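Local coordinates for protein replicative DNA helicase (Helicobacter pylori, PDB 3GXV) that probably unwinds duplex DNA at the replication fork as an ATP-driven hexamer and interacts with primase, represented here by its N-terminal domain, at residues S19-A24 / C60-N65; H26-V31 / L47-A52. One frame throughout, in Å; residues are numbered along the deposited sequence.

Contact 1 of 2, residues S19-A24 / C60-N65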
ATOM      1  N   SER B  19       0.696  -3.662 -11.639  1.00 16.85           N
ATOM      2  CA  SER B  19       0.995  -4.716 -10.683  1.00 21.51           C
ATOM      3  C   SER B  19       2.319  -4.372 -10.014  1.00 18.25           C
ATOM      4  O   SER B  19       2.501  -4.645  -8.834  1.00 20.59           O
ATOM      5  CB  SER B  19       1.121  -6.068 -11.382  1.00 22.81           C
ATOM      6  OG  SER B  19       1.716  -7.014 -10.514  1.00 29.31           O
ATOM      7  N   GLY B  20       3.231  -3.773 -10.777  1.00 14.65           N
ATOM      8  CA  GLY B  20       4.524  -3.386 -10.230  1.00 14.25           C
ATOM      9  C   GLY B  20       4.394  -2.284  -9.187  1.00 12.55           C
ATOM     10  O   GLY B  20       5.101  -2.276  -8.181  1.00  8.93           O
ATOM     11  N   ILE B  21       3.482  -1.351  -9.437  1.00 14.25           N
ATOM     12  CA  ILE B  21       3.222  -0.234  -8.526  1.00 16.88           C
ATOM     13  C   ILE B  21       2.644  -0.745  -7.205  1.00 17.14           C
ATOM     14  O   ILE B  21       2.887  -0.163  -6.141  1.00 17.49           O
ATOM     15  CB  ILE B  21       2.224   0.768  -9.155  1.00 13.82           C
ATOM     16  CG1 ILE B  21       2.890   1.483 -10.330  1.00 13.84           C
ATOM     17  CG2 ILE B  21       1.714   1.760  -8.099  1.00 12.78           C
ATOM     18  CD1 ILE B  21       2.011   2.519 -10.987  1.00  9.86           C
ATOM     19  N   VAL B  22       1.882  -1.834  -7.288  1.00 17.93           N
ATOM     20  CA  VAL B  22       1.272  -2.444  -6.112  1.00 20.73           C
ATOM     21  C   VAL B  22       2.334  -3.108  -5.236  1.00 19.78           C
ATOM     22  O   VAL B  22       2.154  -3.246  -4.031  1.00 17.68           O
ATOM     23  CB  VAL B  22       0.206  -3.483  -6.526  1.00 22.12           C
ATOM     24  CG1 VAL B  22      -0.278  -4.264  -5.310  1.00 24.90           C
ATOM     25  CG2 VAL B  22      -0.970  -2.771  -7.196  1.00 23.22           C
ATOM     26  N   LEU B  23       3.437  -3.514  -5.856  1.00 22.04           N
ATOM     27  CA  LEU B  23       4.559  -4.148  -5.156  1.00 21.73           C
ATOM     28  C   LEU B  23       5.475  -3.088  -4.527  1.00 20.24           C
ATOM     29  O   LEU B  23       6.056  -3.303  -3.457  1.00 18.80           O
ATOM     30  CB  LEU B  23       5.363  -5.011  -6.129  1.00 27.22           C
ATOM     31  CG  LEU B  23       6.816  -5.268  -5.730  1.00 31.89           C
ATOM     32  CD1 LEU B  23       6.867  -5.997  -4.394  1.00 33.92           C
ATOM     33  CD2 LEU B  23       7.500  -6.074  -6.818  1.00 34.78           C
ATOM     34  N   ALA B  24       5.613  -1.955  -5.211  1.00 17.81           N
ATOM     35  CA  ALA B  24       6.423  -0.852  -4.714  1.00 17.12           C
ATOM     36  C   ALA B  24       5.643   0.436  -4.929  1.00 18.31           C
ATOM     37  O   ALA B  24       5.871   1.145  -5.909  1.00 19.61           O
ATOM     38  CB  ALA B  24       7.754  -0.786  -5.452  1.00 13.49           C
ATOM     39  N   CYS B  60      -2.106   6.453   1.705  1.00 27.72           N
ATOM     40  CA  CYS B  60      -2.770   5.188   1.999  1.00 25.64           C
ATOM     41  C   CYS B  60      -2.157   4.111   1.114  1.00 24.81           C
ATOM     42  O   CYS B  60      -1.885   4.339  -0.067  1.00 27.02           O
ATOM     43  CB  CYS B  60      -4.276   5.270   1.728  1.00 25.23           C
ATOM     44  SG  CYS B  60      -5.163   3.736   2.155  1.00 22.07           S
ATOM     45  N   PRO B  61      -1.922   2.919   1.674  1.00 18.08           N
ATOM     46  CA  PRO B  61      -1.332   1.863   0.861  1.00 14.37           C
ATOM     47  C   PRO B  61      -2.123   1.600  -0.423  1.00 14.45           C
ATOM     48  O   PRO B  61      -3.325   1.844  -0.488  1.00 13.12           O
ATOM     49  CB  PRO B  61      -1.344   0.663   1.805  1.00 15.61           C
ATOM     50  CG  PRO B  61      -1.201   1.283   3.162  1.00 11.83           C
ATOM     51  CD  PRO B  61      -2.117   2.474   3.068  1.00 17.34           C
ATOM     52  N   ILE B  62      -1.436   1.124  -1.453  1.00 11.11           N
ATOM     53  CA  ILE B  62      -2.107   0.789  -2.697  1.00  8.89           C
ATOM     54  C   ILE B  62      -2.126  -0.726  -2.746  1.00  8.62           C
ATOM     55  O   ILE B  62      -1.148  -1.349  -3.137  1.00  7.83           O
ATOM     56  CB  ILE B  62      -1.350   1.311  -3.918  1.00  8.37           C
ATOM     57  CG1 ILE B  62      -1.416   2.837  -3.946  1.00  6.54           C
ATOM     58  CG2 ILE B  62      -1.929   0.684  -5.187  1.00  4.76           C
ATOM     59  CD1 ILE B  62      -0.522   3.487  -5.000  1.00  7.46           C
ATOM     60  N   ASP B  63      -3.232  -1.322  -2.320  1.00 10.23           N
ATOM     61  CA  ASP B  63      -3.344  -2.771  -2.322  1.00  9.95           C
ATOM     62  C   ASP B  63      -4.748  -3.209  -2.710  1.00  8.41           C
ATOM     63  O   ASP B  63      -5.615  -2.376  -2.981  1.00  8.42           O
ATOM     64  CB  ASP B  63      -2.956  -3.341  -0.945  1.00  8.31           C
ATOM     65  CG  ASP B  63      -3.777  -2.751   0.204  1.00  7.53           C
ATOM     66  OD1 ASP B  63      -5.017  -2.718   0.092  1.00  5.89           O
ATOM     67  OD2 ASP B  63      -3.180  -2.343   1.228  1.00  6.41           O
ATOM     68  N   GLU B  64      -4.956  -4.517  -2.758  1.00 10.16           N
ATOM     69  CA  GLU B  64      -6.249  -5.072  -3.116  1.00 12.83           C
ATOM     70  C   GLU B  64      -7.366  -4.481  -2.253  1.00 12.36           C
ATOM     71  O   GLU B  64      -8.408  -4.062  -2.774  1.00 11.08           O
ATOM     72  CB  GLU B  64      -6.218  -6.591  -2.967  1.00 16.17           C
ATOM     73  CG  GLU B  64      -6.545  -7.326  -4.257  1.00 20.52           C
ATOM     74  CD  GLU B  64      -6.435  -8.829  -4.125  1.00 22.20           C
ATOM     75  OE1 GLU B  64      -5.360  -9.313  -3.720  1.00 23.87           O
ATOM     76  OE2 GLU B  64      -7.421  -9.526  -4.434  1.00 23.45           O
ATOM     77  N   ASN B  65      -7.141  -4.443  -0.938  1.00 11.94           N
ATOM     78  CA  ASN B  65      -8.126  -3.905   0.008  1.00 10.79           C
ATOM     79  C   ASN B  65      -8.532  -2.473  -0.306  1.00  9.28           C
ATOM     80  O   ASN B  65      -9.675  -2.214  -0.648  1.00  8.65           O
ATOM     81  CB  ASN B  65      -7.592  -3.992   1.451  1.00  8.42           C
ATOM     82  CG  ASN B  65      -8.411  -3.164   2.443  1.00  7.96           C
ATOM     83  OD1 ASN B  65      -9.623  -3.031   2.306  1.00  7.10           O
ATOM     84  ND2 ASN B  65      -7.744  -2.621   3.459  1.00  4.85           N
TER
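Val22 CG1 lies 3.7 Å from Ile62 O, so the one flat group touched across this contact is the peptide that follows Ile62, met at its carbonyl oxygen. No aromatic ring or side-chain amide takes part. The rest is aliphatic. Val22 CG2 meets Ile62 CG2 at 4.1 Å, so both methyls of the valine are engaged, one on backbone and one on side chain. CG1 of Val22 is anti to the backbone N (chi1 172°), which places CG2 beside that N. Ile21 adds the second point. Its CG2 lies 4.2 Å from Ile62 CD1. Ile62 thus uses both branches: CG2 goes to Val22, and the longer arm ends at Ile21. That arm is extended (chi2 171°), which carries CD1 well out from the backbone. Each helix residue crosses the isoleucine at a slant. The CA atoms of Val22 and Ile62 are 5.8 Å apart, the nearest CA pair of the two segments.

Ile62 is buried, and Ala52 also packs on it. Phe48 of helix 43-57 also touches Val22. The next residue, Asp63, turns its carboxylate away from helix 3-23. Its OD1 accepts a hydrogen bond from Phe66 N, and its OD2 is hydrogen-bonded to Tyr41 OH of the second subunit. The contact therefore joins the last turn of helix 3-23 to an extended linker that ends in an Asp N-cap of helix 64-69, within the all-helical N-terminal domain of a DnaB-like helicase.

Contact 2 of 2, residues H26-V31 / L47-A52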
ATOM      1  N   HIS B  26       5.960   3.200  -4.167  1.00 16.79           N
ATOM      2  CA  HIS B  26       6.767   4.389  -4.412  1.00 20.60           C
ATOM      3  C   HIS B  26       7.012   4.593  -5.906  1.00 18.85           C
ATOM      4  O   HIS B  26       7.245   5.715  -6.355  1.00 16.59           O
ATOM      5  CB  HIS B  26       8.106   4.295  -3.665  1.00 24.71           C
ATOM      6  CG  HIS B  26       9.165   3.516  -4.393  1.00 30.37           C
ATOM      7  ND1 HIS B  26       9.841   4.016  -5.486  1.00 31.24           N
ATOM      8  CD2 HIS B  26       9.679   2.286  -4.163  1.00 30.37           C
ATOM      9  CE1 HIS B  26      10.729   3.130  -5.896  1.00 31.80           C
ATOM     10  NE2 HIS B  26      10.651   2.069  -5.109  1.00 31.49           N
ATOM     11  N   LYS B  27       6.943   3.509  -6.673  1.00 19.35           N
ATOM     12  CA  LYS B  27       7.170   3.579  -8.112  1.00 20.14           C
ATOM     13  C   LYS B  27       6.102   4.381  -8.826  1.00 20.81           C
ATOM     14  O   LYS B  27       6.238   4.682 -10.020  1.00 21.02           O
ATOM     15  CB  LYS B  27       7.222   2.178  -8.724  1.00 20.85           C
ATOM     16  CG  LYS B  27       8.569   1.455  -8.612  1.00 24.36           C
ATOM     17  CD  LYS B  27       8.464   0.047  -9.182  1.00 24.23           C
ATOM     18  CE  LYS B  27       9.800  -0.690  -9.173  1.00 25.46           C
ATOM     19  NZ  LYS B  27      10.711  -0.224 -10.251  1.00 27.27           N
ATOM     20  N   ILE B  28       5.050   4.744  -8.100  1.00 19.12           N
ATOM     21  CA  ILE B  28       3.947   5.480  -8.705  1.00 19.28           C
ATOM     22  C   ILE B  28       4.333   6.911  -9.050  1.00 21.53           C
ATOM     23  O   ILE B  28       3.753   7.523  -9.943  1.00 19.97           O
ATOM     24  CB  ILE B  28       2.689   5.467  -7.784  1.00 16.03           C
ATOM     25  CG1 ILE B  28       1.447   5.847  -8.596  1.00 13.22           C
ATOM     26  CG2 ILE B  28       2.863   6.441  -6.625  1.00 11.89           C
ATOM     27  CD1 ILE B  28       0.143   5.735  -7.815  1.00 13.07           C
ATOM     28  N   GLU B  29       5.331   7.435  -8.351  1.00 25.11           N
ATOM     29  CA  GLU B  29       5.794   8.800  -8.591  1.00 28.18           C
ATOM     30  C   GLU B  29       6.522   8.858  -9.930  1.00 29.99           C
ATOM     31  O   GLU B  29       6.305   9.764 -10.741  1.00 29.82           O
ATOM     32  CB  GLU B  29       6.728   9.226  -7.457  1.00 29.07           C
ATOM     33  CG  GLU B  29       6.098   9.025  -6.084  1.00 32.12           C
ATOM     34  CD  GLU B  29       7.108   8.992  -4.955  1.00 34.91           C
ATOM     35  OE1 GLU B  29       6.702   8.687  -3.812  1.00 34.47           O
ATOM     36  OE2 GLU B  29       8.301   9.270  -5.209  1.00 36.25           O
ATOM     37  N   GLU B  30       7.375   7.866 -10.158  1.00 29.84           N
ATOM     38  CA  GLU B  30       8.141   7.789 -11.385  1.00 29.28           C
ATOM     39  C   GLU B  30       7.213   7.572 -12.585  1.00 28.31           C
ATOM     40  O   GLU B  30       7.290   8.293 -13.583  1.00 27.69           O
ATOM     41  CB  GLU B  30       9.162   6.655 -11.273  1.00 34.48           C
ATOM     42  CG  GLU B  30      10.171   6.834 -10.126  1.00 40.12           C
ATOM     43  CD  GLU B  30       9.747   6.164  -8.822  1.00 42.71           C
ATOM     44  OE1 GLU B  30       9.705   4.917  -8.780  1.00 44.28           O
ATOM     45  OE2 GLU B  30       9.463   6.878  -7.836  1.00 42.68           O
ATOM     46  N   VAL B  31       6.329   6.585 -12.472  1.00 26.55           N
ATOM     47  CA  VAL B  31       5.376   6.264 -13.527  1.00 21.84           C
ATOM     48  C   VAL B  31       4.495   7.458 -13.883  1.00 21.67           C
ATOM     49  O   VAL B  31       4.233   7.702 -15.059  1.00 22.27           O
ATOM     50  CB  VAL B  31       4.477   5.088 -13.103  1.00 21.25           C
ATOM     51  CG1 VAL B  31       3.425   4.803 -14.182  1.00 19.53           C
ATOM     52  CG2 VAL B  31       5.341   3.854 -12.856  1.00 21.48           C
ATOM     53  N   LEU B  47      -8.442   3.870 -14.899  1.00  7.14           N
ATOM     54  CA  LEU B  47      -9.270   4.113 -13.724  1.00  8.15           C
ATOM     55  C   LEU B  47      -8.512   3.644 -12.479  1.00  9.79           C
ATOM     56  O   LEU B  47      -8.532   4.313 -11.431  1.00  4.39           O
ATOM     57  CB  LEU B  47     -10.613   3.375 -13.854  1.00 13.00           C
ATOM     58  CG  LEU B  47     -11.662   3.508 -12.734  1.00 15.55           C
ATOM     59  CD1 LEU B  47     -11.669   4.926 -12.179  1.00 16.95           C
ATOM     60  CD2 LEU B  47     -13.047   3.138 -13.279  1.00 17.19           C
ATOM     61  N   PHE B  48      -7.847   2.493 -12.608  1.00  6.23           N
ATOM     62  CA  PHE B  48      -7.051   1.924 -11.523  1.00  8.66           C
ATOM     63  C   PHE B  48      -5.918   2.899 -11.191  1.00  9.88           C
ATOM     64  O   PHE B  48      -5.737   3.265 -10.034  1.00  8.31           O
ATOM     65  CB  PHE B  48      -6.445   0.584 -11.944  1.00  8.10           C
ATOM     66  CG  PHE B  48      -5.742  -0.143 -10.831  1.00  6.25           C
ATOM     67  CD1 PHE B  48      -6.435  -1.027 -10.025  1.00  5.75           C
ATOM     68  CD2 PHE B  48      -4.377   0.039 -10.606  1.00  7.32           C
ATOM     69  CE1 PHE B  48      -5.781  -1.725  -9.004  1.00  7.13           C
ATOM     70  CE2 PHE B  48      -3.716  -0.650  -9.592  1.00  4.79           C
ATOM     71  CZ  PHE B  48      -4.418  -1.537  -8.792  1.00  4.00           C
ATOM     72  N   PHE B  49      -5.167   3.317 -12.208  1.00  8.20           N
ATOM     73  CA  PHE B  49      -4.069   4.262 -12.005  1.00 12.35           C
ATOM     74  C   PHE B  49      -4.568   5.505 -11.257  1.00 15.00           C
ATOM     75  O   PHE B  49      -3.867   6.087 -10.428  1.00 13.82           O
ATOM     76  CB  PHE B  49      -3.470   4.683 -13.355  1.00  8.95           C
ATOM     77  CG  PHE B  49      -2.147   5.400 -13.239  1.00  8.50           C
ATOM     78  CD1 PHE B  49      -1.075   4.802 -12.572  1.00  7.01           C
ATOM     79  CD2 PHE B  49      -1.986   6.684 -13.753  1.00  7.33           C
ATOM     80  CE1 PHE B  49       0.129   5.474 -12.421  1.00  8.66           C
ATOM     81  CE2 PHE B  49      -0.775   7.367 -13.605  1.00  6.66           C
ATOM     82  CZ  PHE B  49       0.276   6.763 -12.938  1.00  7.94           C
ATOM     83  N   GLU B  50      -5.799   5.892 -11.564  1.00 15.37           N
ATOM     84  CA  GLU B  50      -6.437   7.060 -10.984  1.00 15.64           C
ATOM     85  C   GLU B  50      -6.647   6.883  -9.485  1.00 16.40           C
ATOM     86  O   GLU B  50      -6.237   7.726  -8.685  1.00 15.61           O
ATOM     87  CB  GLU B  50      -7.777   7.266 -11.679  1.00 17.61           C
ATOM     88  CG  GLU B  50      -8.393   8.655 -11.615  1.00 19.99           C
ATOM     89  CD  GLU B  50      -9.750   8.666 -12.297  1.00 22.36           C
ATOM     90  OE1 GLU B  50     -10.728   8.204 -11.671  1.00 24.65           O
ATOM     91  OE2 GLU B  50      -9.836   9.096 -13.471  1.00 23.09           O
ATOM     92  N   ILE B  51      -7.292   5.781  -9.106  1.00 18.17           N
ATOM     93  CA  ILE B  51      -7.550   5.507  -7.699  1.00 18.18           C
ATOM     94  C   ILE B  51      -6.230   5.379  -6.944  1.00 19.92           C
ATOM     95  O   ILE B  51      -6.130   5.771  -5.778  1.00 22.46           O
ATOM     96  CB  ILE B  51      -8.375   4.212  -7.518  1.00 14.36           C
ATOM     97  CG1 ILE B  51      -9.769   4.384  -8.138  1.00 10.24           C
ATOM     98  CG2 ILE B  51      -8.506   3.889  -6.039  1.00 10.57           C
ATOM     99  CD1 ILE B  51     -10.516   3.067  -8.373  1.00  7.14           C
ATOM    100  N   ALA B  52      -5.216   4.845  -7.615  1.00 16.64           N
ATOM    101  CA  ALA B  52      -3.912   4.670  -6.992  1.00 19.20           C
ATOM    102  C   ALA B  52      -3.286   6.030  -6.726  1.00 18.43           C
ATOM    103  O   ALA B  52      -2.783   6.285  -5.634  1.00 17.49           O
ATOM    104  CB  ALA B  52      -3.000   3.825  -7.886  1.00 15.68           C
TER
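Ile28 and Val31 of helix 27-32 press on Phe49 and Ala52 of helix 43-57, a helix-helix contact in the core of the DnaB-type N-terminal helical domain. The two short segments run at 123° to each other, and their axes come no closer than 11.8 Å. Side chains fill that distance. Phe49 reaches across so that the end of its ring nears helix 27-32. Its CE1 atom takes both aliphatic neighbours: Val31 CG1 at 3.8 Å and Ile28 CG1 at 4.1 Å. Both approach the ring obliquely. Phe40 meets the same ring with the planes about 40° apart, and Leu18 of helix 3-23 also packs on Phe49.

All four residues that touch are buried and apolar. The other sides of the two helices differ sharply. Glu29 and Glu50 point away from the contact and are exposed, as is Glu30. At the start of segment 26-31, His26 NE2 is hydrogen-bonded to Glu119 of the second subunit, and Lys27 NZ forms a salt bridge with the same glutamate. At this end segment 26-31 faces the second subunit.

The tight end is at Ile28. Its CG1 stands anti to the backbone N (chi1 -162°), and the chain continues straight. The tip, Ile28 CD1, comes to rest 3.7 Å from Ala52 CB and 3.6 Å from Ala52 C.

From the N terminus, helix 3-23 ends within segment 19-24, the first side of contact 1. Helix 27-32 follows at once and gives the first side of contact 2. The chain then enters helix 43-57, where segment 47-52 closes the inner loop. After that helix, segment 60-65 returns to the end of helix 3-23 and closes the outer loop. Contact 2 is therefore nested inside contact 1. The centres of the two contacts are about 9 Å apart, and the two share one apolar core: Ile62 CD1 lies 3.7 Å from Ile28 CD1, and Ile21 CD1 lies 3.8 Å from Phe49 CE1. Together they tie the first three helices to the linker before helix 64-69.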